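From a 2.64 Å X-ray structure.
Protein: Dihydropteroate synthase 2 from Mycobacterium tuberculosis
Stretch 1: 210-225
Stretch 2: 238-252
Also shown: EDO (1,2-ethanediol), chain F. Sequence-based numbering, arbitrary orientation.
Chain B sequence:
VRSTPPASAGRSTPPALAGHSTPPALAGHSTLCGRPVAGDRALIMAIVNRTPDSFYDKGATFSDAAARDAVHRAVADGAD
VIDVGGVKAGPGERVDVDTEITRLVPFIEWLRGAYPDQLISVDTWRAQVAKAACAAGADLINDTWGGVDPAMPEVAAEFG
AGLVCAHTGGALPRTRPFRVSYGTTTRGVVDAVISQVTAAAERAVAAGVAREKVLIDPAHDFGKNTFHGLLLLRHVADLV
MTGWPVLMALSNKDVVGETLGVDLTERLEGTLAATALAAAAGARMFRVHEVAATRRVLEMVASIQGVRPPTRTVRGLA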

# COMPACT_ATOMS: atom_id res chain seq x y z
N ALA B 210 -20.75 -20.31 -15.56
CA ALA B 210 -19.94 -19.66 -16.60
C ALA B 210 -18.55 -19.36 -16.06
O ALA B 210 -18.39 -18.84 -14.94
CB ALA B 210 -20.62 -18.39 -17.08
N ARG B 211 -17.53 -19.72 -16.84
CA ARG B 211 -16.14 -19.57 -16.41
C ARG B 211 -15.82 -18.14 -15.94
O ARG B 211 -15.19 -17.96 -14.90
CB ARG B 211 -15.18 -20.00 -17.52
CG ARG B 211 -13.71 -19.95 -17.14
CD ARG B 211 -12.83 -20.59 -18.19
NE ARG B 211 -12.88 -22.05 -18.13
CZ ARG B 211 -12.00 -22.82 -17.49
NH1 ARG B 211 -10.96 -22.28 -16.86
NH2 ARG B 211 -12.15 -24.13 -17.50
N GLU B 212 -16.27 -17.15 -16.71
CA GLU B 212 -15.93 -15.75 -16.45
C GLU B 212 -16.61 -15.17 -15.21
O GLU B 212 -16.17 -14.14 -14.69
CB GLU B 212 -16.20 -14.87 -17.68
CG GLU B 212 -17.66 -14.82 -18.15
CD GLU B 212 -18.05 -16.02 -19.01
OE1 GLU B 212 -17.16 -16.83 -19.36
OE2 GLU B 212 -19.25 -16.13 -19.34
N LYS B 213 -17.66 -15.83 -14.74
CA LYS B 213 -18.40 -15.35 -13.58
C LYS B 213 -17.87 -15.95 -12.27
O LYS B 213 -18.40 -15.68 -11.20
CB LYS B 213 -19.90 -15.62 -13.73
CG LYS B 213 -20.52 -15.08 -15.00
CD LYS B 213 -22.04 -14.98 -14.87
CE LYS B 213 -22.70 -14.66 -16.21
NZ LYS B 213 -24.05 -14.05 -16.03
N VAL B 214 -16.82 -16.77 -12.37
CA VAL B 214 -16.21 -17.36 -11.18
C VAL B 214 -15.05 -16.51 -10.67
O VAL B 214 -14.14 -16.18 -11.42
CB VAL B 214 -15.69 -18.79 -11.44
CG1 VAL B 214 -15.07 -19.37 -10.17
CG2 VAL B 214 -16.79 -19.70 -11.96
N LEU B 215 -15.11 -16.15 -9.39
CA LEU B 215 -14.02 -15.45 -8.72
C LEU B 215 -13.44 -16.36 -7.63
O LEU B 215 -14.16 -17.21 -7.08
CB LEU B 215 -14.52 -14.14 -8.10
CG LEU B 215 -14.95 -12.99 -9.03
CD1 LEU B 215 -16.34 -13.21 -9.65
CD2 LEU B 215 -14.92 -11.67 -8.29
N ILE B 216 -12.16 -16.20 -7.32
CA ILE B 216 -11.55 -16.98 -6.24
C ILE B 216 -11.15 -16.11 -5.07
O ILE B 216 -10.59 -15.02 -5.24
CB ILE B 216 -10.37 -17.87 -6.71
CG1 ILE B 216 -9.20 -17.03 -7.25
CG2 ILE B 216 -10.84 -18.92 -7.73
CD1 ILE B 216 -7.88 -17.78 -7.31
N ASP B 217 -11.44 -16.60 -3.87
CA ASP B 217 -11.17 -15.87 -2.64
C ASP B 217 -10.29 -16.74 -1.73
O ASP B 217 -10.79 -17.40 -0.82
CB ASP B 217 -12.48 -15.48 -1.96
CG ASP B 217 -12.28 -14.81 -0.63
OD1 ASP B 217 -11.14 -14.40 -0.32
OD2 ASP B 217 -13.27 -14.70 0.12
N PRO B 218 -8.97 -16.71 -1.97
CA PRO B 218 -8.01 -17.61 -1.34
C PRO B 218 -7.71 -17.32 0.13
O PRO B 218 -7.29 -18.22 0.85
CB PRO B 218 -6.74 -17.39 -2.17
CG PRO B 218 -7.17 -16.61 -3.37
CD PRO B 218 -8.30 -15.79 -2.89
N ALA B 219 -7.92 -16.08 0.57
CA ALA B 219 -7.54 -15.70 1.93
C ALA B 219 -8.70 -15.22 2.79
O ALA B 219 -8.52 -14.34 3.64
CB ALA B 219 -6.41 -14.66 1.89
N HIS B 220 -9.88 -15.82 2.61
CA HIS B 220 -11.09 -15.35 3.30
C HIS B 220 -11.03 -15.38 4.83
O HIS B 220 -10.45 -16.30 5.43
CB HIS B 220 -12.33 -16.10 2.83
CG HIS B 220 -13.61 -15.42 3.22
ND1 HIS B 220 -14.26 -14.52 2.40
CD2 HIS B 220 -14.34 -15.48 4.36
CE1 HIS B 220 -15.34 -14.07 3.01
NE2 HIS B 220 -15.41 -14.64 4.21
N ASP B 221 -11.63 -14.36 5.45
CA ASP B 221 -11.79 -14.23 6.92
C ASP B 221 -10.49 -14.13 7.72
O ASP B 221 -10.52 -13.72 8.89
CB ASP B 221 -12.69 -15.35 7.49
N PHE B 222 -9.37 -14.50 7.10
CA PHE B 222 -8.06 -14.51 7.76
C PHE B 222 -7.73 -13.16 8.41
O PHE B 222 -7.17 -13.11 9.51
CB PHE B 222 -6.96 -14.92 6.78
CG PHE B 222 -6.87 -16.41 6.54
CD1 PHE B 222 -7.22 -16.94 5.30
CD2 PHE B 222 -6.43 -17.27 7.54
CE1 PHE B 222 -7.14 -18.31 5.06
CE2 PHE B 222 -6.35 -18.65 7.32
CZ PHE B 222 -6.70 -19.17 6.07
N GLY B 223 -8.09 -12.08 7.72
CA GLY B 223 -7.91 -10.73 8.25
C GLY B 223 -6.47 -10.26 8.22
O GLY B 223 -5.61 -10.86 7.57
N LYS B 224 -6.21 -9.18 8.96
CA LYS B 224 -4.93 -8.48 8.91
C LYS B 224 -3.69 -9.37 9.12
O LYS B 224 -2.93 -9.60 8.17
CB LYS B 224 -4.94 -7.29 9.89
N ASN B 225 -3.50 -9.87 10.34
CA ASN B 225 -2.22 -10.44 10.75
C ASN B 225 -2.24 -11.83 11.40
O ASN B 225 -2.15 -11.97 12.63
CB ASN B 225 -1.48 -9.44 11.67
CG ASN B 225 -0.97 -8.21 10.92
OD1 ASN B 225 -0.69 -8.26 9.72
ND2 ASN B 225 -0.83 -7.09 11.64
N ASP B 238 0.96 -14.92 -7.27
CA ASP B 238 0.80 -16.35 -7.56
C ASP B 238 -0.69 -16.72 -7.69
O ASP B 238 -1.08 -17.40 -8.64
CB ASP B 238 1.51 -17.21 -6.52
CG ASP B 238 3.02 -17.01 -6.54
OD1 ASP B 238 3.63 -17.24 -7.60
OD2 ASP B 238 3.59 -16.62 -5.50
N LEU B 239 -1.51 -16.24 -6.76
CA LEU B 239 -2.96 -16.43 -6.86
C LEU B 239 -3.50 -15.85 -8.17
O LEU B 239 -4.28 -16.51 -8.86
CB LEU B 239 -3.69 -15.78 -5.68
CG LEU B 239 -3.70 -16.38 -4.26
CD1 LEU B 239 -3.67 -17.90 -4.27
CD2 LEU B 239 -2.59 -15.83 -3.41
N VAL B 240 -3.09 -14.63 -8.50
CA VAL B 240 -3.53 -13.93 -9.71
C VAL B 240 -3.12 -14.70 -10.96
O VAL B 240 -3.91 -14.84 -11.89
CB VAL B 240 -2.96 -12.49 -9.76
CG1 VAL B 240 -3.29 -11.80 -11.10
CG2 VAL B 240 -3.49 -11.69 -8.59
N MET B 241 -1.89 -15.20 -10.96
CA MET B 241 -1.33 -15.96 -12.07
C MET B 241 -2.08 -17.26 -12.39
O MET B 241 -1.85 -17.85 -13.46
CB MET B 241 0.15 -16.26 -11.80
CG MET B 241 1.10 -15.11 -12.15
SD MET B 241 0.96 -14.53 -13.86
CE MET B 241 1.55 -15.94 -14.80
N THR B 242 -2.96 -17.71 -11.50
CA THR B 242 -3.82 -18.87 -11.77
C THR B 242 -4.79 -18.57 -12.91
O THR B 242 -5.27 -19.49 -13.58
CB THR B 242 -4.64 -19.33 -10.54
OG1 THR B 242 -5.59 -18.31 -10.17
CG2 THR B 242 -3.73 -19.64 -9.36
N GLY B 243 -5.08 -17.28 -13.12
CA GLY B 243 -5.93 -16.85 -14.22
C GLY B 243 -7.36 -16.55 -13.81
O GLY B 243 -8.13 -16.01 -14.61
N TRP B 244 -7.72 -16.93 -12.59
CA TRP B 244 -9.02 -16.61 -12.01
C TRP B 244 -8.97 -15.23 -11.36
O TRP B 244 -7.96 -14.86 -10.74
CB TRP B 244 -9.42 -17.64 -10.96
CG TRP B 244 -9.53 -19.04 -11.49
CD1 TRP B 244 -8.63 -20.05 -11.32
CD2 TRP B 244 -10.60 -19.58 -12.28
NE1 TRP B 244 -9.07 -21.19 -11.95
CE2 TRP B 244 -10.28 -20.93 -12.55
CE3 TRP B 244 -11.79 -19.06 -12.79
CZ2 TRP B 244 -11.11 -21.76 -13.30
CZ3 TRP B 244 -12.62 -19.89 -13.53
CH2 TRP B 244 -12.27 -21.22 -13.78
N PRO B 245 -10.07 -14.45 -11.48
CA PRO B 245 -10.10 -13.16 -10.79
C PRO B 245 -9.95 -13.40 -9.29
O PRO B 245 -10.56 -14.32 -8.74
CB PRO B 245 -11.50 -12.63 -11.10
CG PRO B 245 -11.93 -13.36 -12.32
CD PRO B 245 -11.30 -14.71 -12.24
N VAL B 246 -9.13 -12.60 -8.64
CA VAL B 246 -8.89 -12.80 -7.22
C VAL B 246 -9.65 -11.77 -6.39
O VAL B 246 -9.60 -10.56 -6.66
CB VAL B 246 -7.37 -12.80 -6.90
CG1 VAL B 246 -7.12 -12.70 -5.40
CG2 VAL B 246 -6.70 -14.05 -7.48
N LEU B 247 -10.39 -12.29 -5.41
CA LEU B 247 -11.10 -11.48 -4.44
C LEU B 247 -10.32 -11.46 -3.14
O LEU B 247 -9.91 -12.50 -2.63
CB LEU B 247 -12.52 -12.03 -4.21
CG LEU B 247 -13.38 -11.38 -3.11
CD1 LEU B 247 -13.58 -9.89 -3.33
CD2 LEU B 247 -14.73 -12.06 -2.98
N MET B 248 -10.12 -10.26 -2.60
CA MET B 248 -9.49 -10.12 -1.31
C MET B 248 -10.49 -9.65 -0.26
O MET B 248 -11.35 -8.81 -0.54
CB MET B 248 -8.31 -9.15 -1.38
CG MET B 248 -7.22 -9.52 -2.40
SD MET B 248 -6.38 -11.08 -2.07
CE MET B 248 -5.43 -10.68 -0.61
N ALA B 249 -10.37 -10.21 0.93
CA ALA B 249 -11.15 -9.81 2.10
C ALA B 249 -10.18 -9.34 3.20
O ALA B 249 -9.98 -10.03 4.21
CB ALA B 249 -12.01 -10.97 2.59
N LEU B 250 -9.59 -8.17 2.98
CA LEU B 250 -8.53 -7.63 3.86
C LEU B 250 -9.04 -6.91 5.11
O LEU B 250 -8.25 -6.61 6.01
CB LEU B 250 -7.64 -6.66 3.07
CG LEU B 250 -6.37 -7.09 2.35
CD1 LEU B 250 -6.29 -8.58 2.06
CD2 LEU B 250 -6.30 -6.30 1.06
N SER B 251 -10.34 -6.64 5.15
CA SER B 251 -10.95 -5.78 6.16
C SER B 251 -10.76 -6.22 7.63
O SER B 251 -10.35 -7.36 7.90
CB SER B 251 -12.44 -5.60 5.85
OG SER B 251 -12.91 -4.37 6.36
N ASN B 252 -11.05 -5.31 8.56
CA ASN B 252 -10.87 -5.50 10.01
C ASN B 252 -9.48 -5.99 10.42
O ASN B 252 -8.96 -5.58 11.45
CB ASN B 252 -11.96 -6.42 10.59
CG ASN B 252 -13.28 -5.70 10.81
OD1 ASN B 252 -14.28 -5.99 10.14
ND2 ASN B 252 -13.30 -4.75 11.75
C1 EDO F . -9.58 -18.81 -17.37
O1 EDO F . -10.30 -18.08 -16.36
C2 EDO F . -8.50 -19.69 -16.72
O2 EDO F . -9.08 -20.49 -15.69

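Trp244, Ile216 and Leu247 cover more surface than any other residues in this contact, which buries 896 Å² counted over both stretches. Both hydrogen bonds across the stretches use the backbone of Ile216. Its N donates to Pro245 O at 2.8 Å and its O accepts from Leu247 N at 2.7 Å; N-H...acceptor angles of 179° and 178° make both bonds almost perfectly linear. Together they straddle Val246 and define a single beta bridge, to which Val246 CA adds a CA-H...O contact with Ile216 O (3.4 Å, 143° at the hydrogen). The Ile216 side chain packs on both neighbours of Pro245: CG2 lies 3.8 Å from Trp244 CB, and CG1 lies 3.9 Å from Val246 CG2.

Trp244 directs its CA-to-CB bond toward stretch 1. Val214 CB approaches its CZ3 at 3.9 Å, while Arg211 O meets the ring edge, 3.5 Å from the same CZ3. The Arg211 guanidinium lays one face over Trp244 CH2, with NH1 at 3.5 Å. Ethanediol O2 sits over a face of the indole, 3.4 Å from CZ2, and accepts a weak hydrogen bond from Arg211 NH1 (2.8 Å, 116°).

Leu247 also points toward stretch 1, its CB 4.1 Å from Asp217 CB. Asp217 OD1 and Leu247 O, 3.2 Å apart, are both acceptors and cannot bond; Asp217 OD2 instead accepts a very short bond from His220 ND1 (2.5 Å).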